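Local coordinates for putative type VI secretion protein (Escherichia coli, PDB 6SK0), which forms the trimeric tip spike of the type VI secretion system, which carries and inhibits a phospholipase effector loaded onto it, at the interface of chains A and B. Coordinates in Å, arbitrary orientation; residue numbers count along the deposited sequence, not the author numbering. Chains: chain A/B, Putative type VI secretion protein.

All three contacts lie along one shaft, where copies of the VgrG chain run side by side. Contacts 2 and 3 are neighbours, with C-alpha centres about 18 Å apart, whereas contact 1 lies about 56 Å from contact 3 and 73 Å from contact 2, towards the C-terminal end of the modelled chain. Contact 2 uses strands 544-548 and 551-556, contact 3 strands 626-629, 634-638 and 642-646, and contact 1 strands 718-723, 726-731 and 734-739. No strand is common to them; what they share is parallel pairing between chains A and B. Such spacing suggests a zipper distributed over the spike.

Contact 1: the interface of chains A and B. Residues chain A 723-727, 738-740; chain B 730-732.
This is a parallel strand-to-strand interface between two copies of VgrG, and it helps to hold the chains of the trimeric spike together in its intertwined beta-helical shaft. B:Cys731, on strand 726-731, is the residue inserted between the chain A strands, and 104 Å² of its surface is hidden there. Its SG stands anti to the backbone N (chi1 177°), which points the sulfur at the turn linking strands 718-723 and 726-731 of chain A, where SG packs 3.3 Å from A:Glu726 N. SG of B:Cys731 also lies 3.3 Å from O of A:Leu738 and somewhat farther from O of A:Ala723; both are weak hydrogen bonds at most, and the one thiol hydrogen must choose between them or be shared. Behind it, the B:Cys731 CB packs 3.8 Å from CB of A:Leu738 and 3.9 Å from CB of A:Leu727. The methyl CB of A:Ala723 comes up to SG at 4.0 Å. A backbone bond helps to set the register: A:Ala723 N gives its hydrogen to B:Ala730 O at 3.0 Å, while A:Ala723 and B:Cys731 pair as a parallel bridge. The A:Leu727 methyl CD1 reaches B:Ala730 O at 3.6 Å, and the CD2 methyl of A:Leu738 rests against B:Ala730 CA.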
# COMPACT_ATOMS: atom_id res chain seq x y z
N ALA A 723 -16.28 -36.99 3.45
CA ALA A 723 -16.88 -36.45 4.65
C ALA A 723 -16.56 -37.37 5.80
O ALA A 723 -16.32 -38.57 5.62
CB ALA A 723 -18.39 -36.28 4.51
N ASN A 724 -16.53 -36.81 7.00
CA ASN A 724 -16.30 -37.62 8.18
C ASN A 724 -17.61 -38.18 8.72
O ASN A 724 -17.68 -39.34 9.12
CB ASN A 724 -15.59 -36.79 9.24
CG ASN A 724 -15.42 -37.52 10.53
OD1 ASN A 724 -14.56 -38.38 10.66
ND2 ASN A 724 -16.25 -37.20 11.50
N GLN A 725 -18.65 -37.37 8.73
CA GLN A 725 -19.92 -37.75 9.32
C GLN A 725 -20.95 -38.18 8.29
O GLN A 725 -21.63 -39.19 8.48
CB GLN A 725 -20.50 -36.60 10.13
CG GLN A 725 -19.69 -36.25 11.34
CD GLN A 725 -20.32 -35.14 12.14
OE1 GLN A 725 -20.34 -35.19 13.37
NE2 GLN A 725 -20.85 -34.15 11.46
N GLU A 726 -21.06 -37.45 7.19
CA GLU A 726 -22.18 -37.65 6.28
C GLU A 726 -21.88 -36.92 4.99
O GLU A 726 -21.59 -35.72 5.01
CB GLU A 726 -23.47 -37.15 6.93
CG GLU A 726 -24.71 -37.22 6.09
CD GLU A 726 -25.97 -37.01 6.92
OE1 GLU A 726 -26.20 -35.88 7.40
OE2 GLU A 726 -26.74 -37.98 7.11
N LEU A 727 -21.95 -37.63 3.88
CA LEU A 727 -21.82 -37.04 2.56
C LEU A 727 -23.18 -37.08 1.89
O LEU A 727 -23.75 -38.16 1.69
CB LEU A 727 -20.77 -37.77 1.73
CG LEU A 727 -20.18 -37.02 0.53
CD1 LEU A 727 -18.82 -37.58 0.18
CD2 LEU A 727 -21.10 -37.11 -0.65
N LEU A 738 -24.18 -40.80 2.01
CA LEU A 738 -23.20 -41.72 2.56
C LEU A 738 -23.04 -41.35 4.02
O LEU A 738 -22.53 -40.28 4.34
CB LEU A 738 -21.88 -41.62 1.82
CG LEU A 738 -21.70 -42.32 0.48
CD1 LEU A 738 -22.56 -41.67 -0.58
CD2 LEU A 738 -20.24 -42.30 0.06
N SER A 739 -23.51 -42.22 4.91
CA SER A 739 -23.42 -41.97 6.34
C SER A 739 -23.52 -43.30 7.07
O SER A 739 -24.08 -44.27 6.56
CB SER A 739 -24.52 -41.01 6.82
OG SER A 739 -25.80 -41.57 6.65
N GLY A 740 -23.02 -43.31 8.29
CA GLY A 740 -22.82 -44.56 8.98
C GLY A 740 -21.84 -45.36 8.15
O GLY A 740 -20.75 -44.89 7.81
N ALA B 730 -16.53 -40.53 -0.53
CA ALA B 730 -16.29 -41.45 0.57
C ALA B 730 -16.77 -40.83 1.87
O ALA B 730 -16.58 -39.64 2.11
CB ALA B 730 -14.81 -41.81 0.67
N CYS B 731 -17.41 -41.65 2.69
CA CYS B 731 -17.78 -41.25 4.04
C CYS B 731 -18.01 -42.50 4.86
O CYS B 731 -18.84 -43.34 4.49
CB CYS B 731 -19.03 -40.38 4.04
SG CYS B 731 -19.57 -39.95 5.69
N GLY B 732 -17.29 -42.63 5.97
CA GLY B 732 -17.56 -43.68 6.93
C GLY B 732 -17.47 -45.08 6.39
O GLY B 732 -18.30 -45.93 6.73

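Contact 2: the interface of chains A and B. Residues chain A 542-544; chain B 548, 550-553.
With CG anti to the carbonyl carbon in both A:Glu542 (chi1 -55°) and B:Asp550 (chi1 -65°), the two acidic side chains are brought together across the chains. A:Glu542 meets the carboxylate of B:Asp550 with its CB, 3.3 Å from OD2, and the two carboxylate planes are turned 64° apart. OE1 of A:Glu542 is also 4.0 Å from OD2 of B:Asp550, a nearness that could favour protonation of one of them. B:Trp551 meets the same glutamate by the edge of its indole, where CE3 comes 3.4 Å from the in-plane carbonyl O of A:Glu542, and CZ3 lies near the carboxylate OE2. Beyond this corner the backbones pair in parallel. A:Ala544 N donates to B:Trp551 O at 3.0 Å, and B:Ser553 N to A:Ala544 O at 2.8 Å. A bond from B:Trp551 N to A:Glu542 O is weak. A:Gly543 passes over the tip of B:Thr548, whose OG1 accepts a hydrogen bond from B:Asp550 N at 3.0 Å and so steadies the turn carrying that acid. The A:Ala544 methyl packs on CG1 of B:Ile552. This short ladder joins the chains where strand 544-548 begins, and helps to hold the VgrG spike together.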
# COMPACT_ATOMS: atom_id res chain seq x y z
N GLU A 542 16.30 24.13 -11.13
CA GLU A 542 15.43 25.26 -10.90
C GLU A 542 14.47 24.94 -9.77
O GLU A 542 13.87 23.87 -9.74
CB GLU A 542 14.65 25.63 -12.15
CG GLU A 542 15.51 25.90 -13.36
CD GLU A 542 14.71 25.90 -14.64
OE1 GLU A 542 14.07 26.93 -14.94
OE2 GLU A 542 14.72 24.87 -15.35
N GLY A 543 14.33 25.89 -8.85
CA GLY A 543 13.41 25.77 -7.74
C GLY A 543 14.14 25.83 -6.41
O GLY A 543 15.09 26.61 -6.25
N ALA A 544 13.70 25.02 -5.47
CA ALA A 544 14.22 25.02 -4.12
C ALA A 544 14.88 23.68 -3.85
O ALA A 544 14.26 22.63 -4.03
CB ALA A 544 13.11 25.30 -3.11
N THR B 548 7.90 27.05 -4.52
CA THR B 548 8.42 27.43 -5.81
C THR B 548 7.42 26.97 -6.86
O THR B 548 6.67 26.02 -6.63
CB THR B 548 9.81 26.82 -6.08
OG1 THR B 548 10.28 27.24 -7.36
CG2 THR B 548 9.75 25.31 -6.07
N ASP B 550 8.78 25.95 -9.60
CA ASP B 550 9.67 24.96 -10.19
C ASP B 550 9.73 23.72 -9.31
O ASP B 550 8.79 23.42 -8.57
CB ASP B 550 11.05 25.58 -10.43
CG ASP B 550 11.01 26.68 -11.45
OD1 ASP B 550 9.98 26.80 -12.15
OD2 ASP B 550 12.00 27.43 -11.57
N TRP B 551 10.78 22.93 -9.45
CA TRP B 551 10.94 21.72 -8.67
C TRP B 551 11.42 22.01 -7.25
O TRP B 551 12.08 23.01 -6.98
CB TRP B 551 11.92 20.78 -9.34
CG TRP B 551 11.48 20.32 -10.67
CD1 TRP B 551 10.72 19.22 -10.94
CD2 TRP B 551 11.76 20.94 -11.92
NE1 TRP B 551 10.52 19.12 -12.29
CE2 TRP B 551 11.14 20.16 -12.91
CE3 TRP B 551 12.47 22.07 -12.30
CZ2 TRP B 551 11.21 20.48 -14.26
CZ3 TRP B 551 12.55 22.39 -13.64
CH2 TRP B 551 11.92 21.60 -14.60
N ILE B 552 11.08 21.11 -6.34
CA ILE B 552 11.65 21.08 -5.01
C ILE B 552 12.44 19.79 -4.87
O ILE B 552 11.93 18.71 -5.17
CB ILE B 552 10.57 21.19 -3.92
CG1 ILE B 552 10.13 22.64 -3.78
CG2 ILE B 552 11.12 20.66 -2.59
CD1 ILE B 552 9.31 22.92 -2.61
N SER B 553 13.68 19.91 -4.44
CA SER B 553 14.52 18.76 -4.18
C SER B 553 14.95 18.80 -2.72
O SER B 553 15.53 19.79 -2.26
CB SER B 553 15.73 18.74 -5.10
OG SER B 553 16.42 17.53 -4.97

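Contact 3: the interface of chains A and B. Residues chain A 628-630, 634, 636; chain B 635-638, 642.
Here two VgrG chains meet through parallel strands and a layer of apolar side chains, an interface that binds the protomers of the trimeric spike to one another. A:Leu628 in strand 626-629 takes a central place: its N donates to B:Gly635 O at 2.7 Å, and its own O accepts from B:Val637 N at 2.8 Å. Further along, B:Ser638 holds OG anti to its backbone N (chi1 173°), and the hydroxyl donates to A:Ala630 O at 2.8 Å, tilted 27° from the carbonyl plane. B:Met636 supplies much of the apolar layer. Its CG lies 3.6 Å from the CD1 methyl of A:Ile634, and SD is 3.7 Å from the CG2 methyl, so the CG-SD stretch lies across both branches of the isoleucine. The same sulfur faces A:Leu628 CD1 and, at 4.0 Å, the SD of A:Met636, where like residues of two chains meet obliquely. A:Ile634 also forms a parallel bridge with B:Leu642 of strand 642-646, its CB lying 4.1 Å from B:Leu642 CG. The CD2 corner of the A:His629 imidazole rests 3.7 Å from B:Val637 CG2, the side chains crossing at about a right angle. Backbone pairing and apolar packing thus combine to hold this part of the spike together.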
# COMPACT_ATOMS: atom_id res chain seq x y z
N LEU A 628 0.61 14.22 1.57
CA LEU A 628 1.44 14.23 0.37
C LEU A 628 0.51 14.21 -0.82
O LEU A 628 -0.29 13.28 -0.98
CB LEU A 628 2.38 13.03 0.34
CG LEU A 628 3.14 12.71 1.63
CD1 LEU A 628 4.05 11.54 1.38
CD2 LEU A 628 3.94 13.90 2.09
N HIS A 629 0.59 15.24 -1.64
CA HIS A 629 -0.24 15.32 -2.83
C HIS A 629 0.58 15.79 -4.01
O HIS A 629 1.35 16.74 -3.89
CB HIS A 629 -1.43 16.24 -2.62
CG HIS A 629 -2.24 16.43 -3.86
ND1 HIS A 629 -2.12 17.54 -4.66
CD2 HIS A 629 -3.12 15.61 -4.48
CE1 HIS A 629 -2.92 17.41 -5.70
NE2 HIS A 629 -3.54 16.26 -5.61
N ALA A 630 0.40 15.12 -5.14
CA ALA A 630 0.99 15.55 -6.37
C ALA A 630 -0.10 15.38 -7.42
O ALA A 630 -0.80 14.36 -7.41
CB ALA A 630 2.24 14.77 -6.76
N ILE A 634 2.43 9.91 -7.51
CA ILE A 634 3.38 9.81 -6.42
C ILE A 634 4.10 8.48 -6.52
O ILE A 634 3.45 7.43 -6.61
CB ILE A 634 2.70 9.97 -5.05
CG1 ILE A 634 2.04 11.35 -4.95
CG2 ILE A 634 3.71 9.76 -3.94
CD1 ILE A 634 1.37 11.63 -3.63
N MET A 636 6.84 6.17 -4.45
CA MET A 636 7.58 5.88 -3.23
C MET A 636 8.38 4.62 -3.51
O MET A 636 7.81 3.52 -3.57
CB MET A 636 6.65 5.72 -2.04
CG MET A 636 7.32 5.80 -0.71
SD MET A 636 6.20 6.23 0.62
CE MET A 636 5.62 4.60 1.06
N GLY B 635 -1.73 10.95 4.61
CA GLY B 635 -2.42 10.80 3.36
C GLY B 635 -1.50 11.03 2.18
O GLY B 635 -0.86 12.08 2.06
N MET B 636 -1.42 10.04 1.31
CA MET B 636 -0.65 10.10 0.08
C MET B 636 -1.65 9.99 -1.06
O MET B 636 -2.21 8.92 -1.30
CB MET B 636 0.39 8.99 0.03
CG MET B 636 1.46 9.20 -0.99
SD MET B 636 2.95 8.27 -0.64
CE MET B 636 2.55 6.73 -1.43
N VAL B 637 -1.91 11.10 -1.73
CA VAL B 637 -2.99 11.16 -2.70
C VAL B 637 -2.52 11.80 -3.99
O VAL B 637 -1.64 12.67 -4.00
CB VAL B 637 -4.22 11.91 -2.15
CG1 VAL B 637 -4.85 11.12 -1.03
CG2 VAL B 637 -3.86 13.32 -1.71
N SER B 638 -3.13 11.37 -5.08
CA SER B 638 -2.92 11.94 -6.39
C SER B 638 -4.11 11.57 -7.25
O SER B 638 -4.69 10.50 -7.09
CB SER B 638 -1.63 11.41 -7.03
OG SER B 638 -1.52 11.84 -8.37
N LEU B 642 -0.31 6.04 -8.27
CA LEU B 642 0.63 5.97 -7.17
C LEU B 642 1.42 4.68 -7.31
O LEU B 642 0.88 3.66 -7.75
CB LEU B 642 -0.08 6.02 -5.82
CG LEU B 642 -0.47 7.41 -5.33
CD1 LEU B 642 -1.65 7.95 -6.10
CD2 LEU B 642 -0.80 7.39 -3.85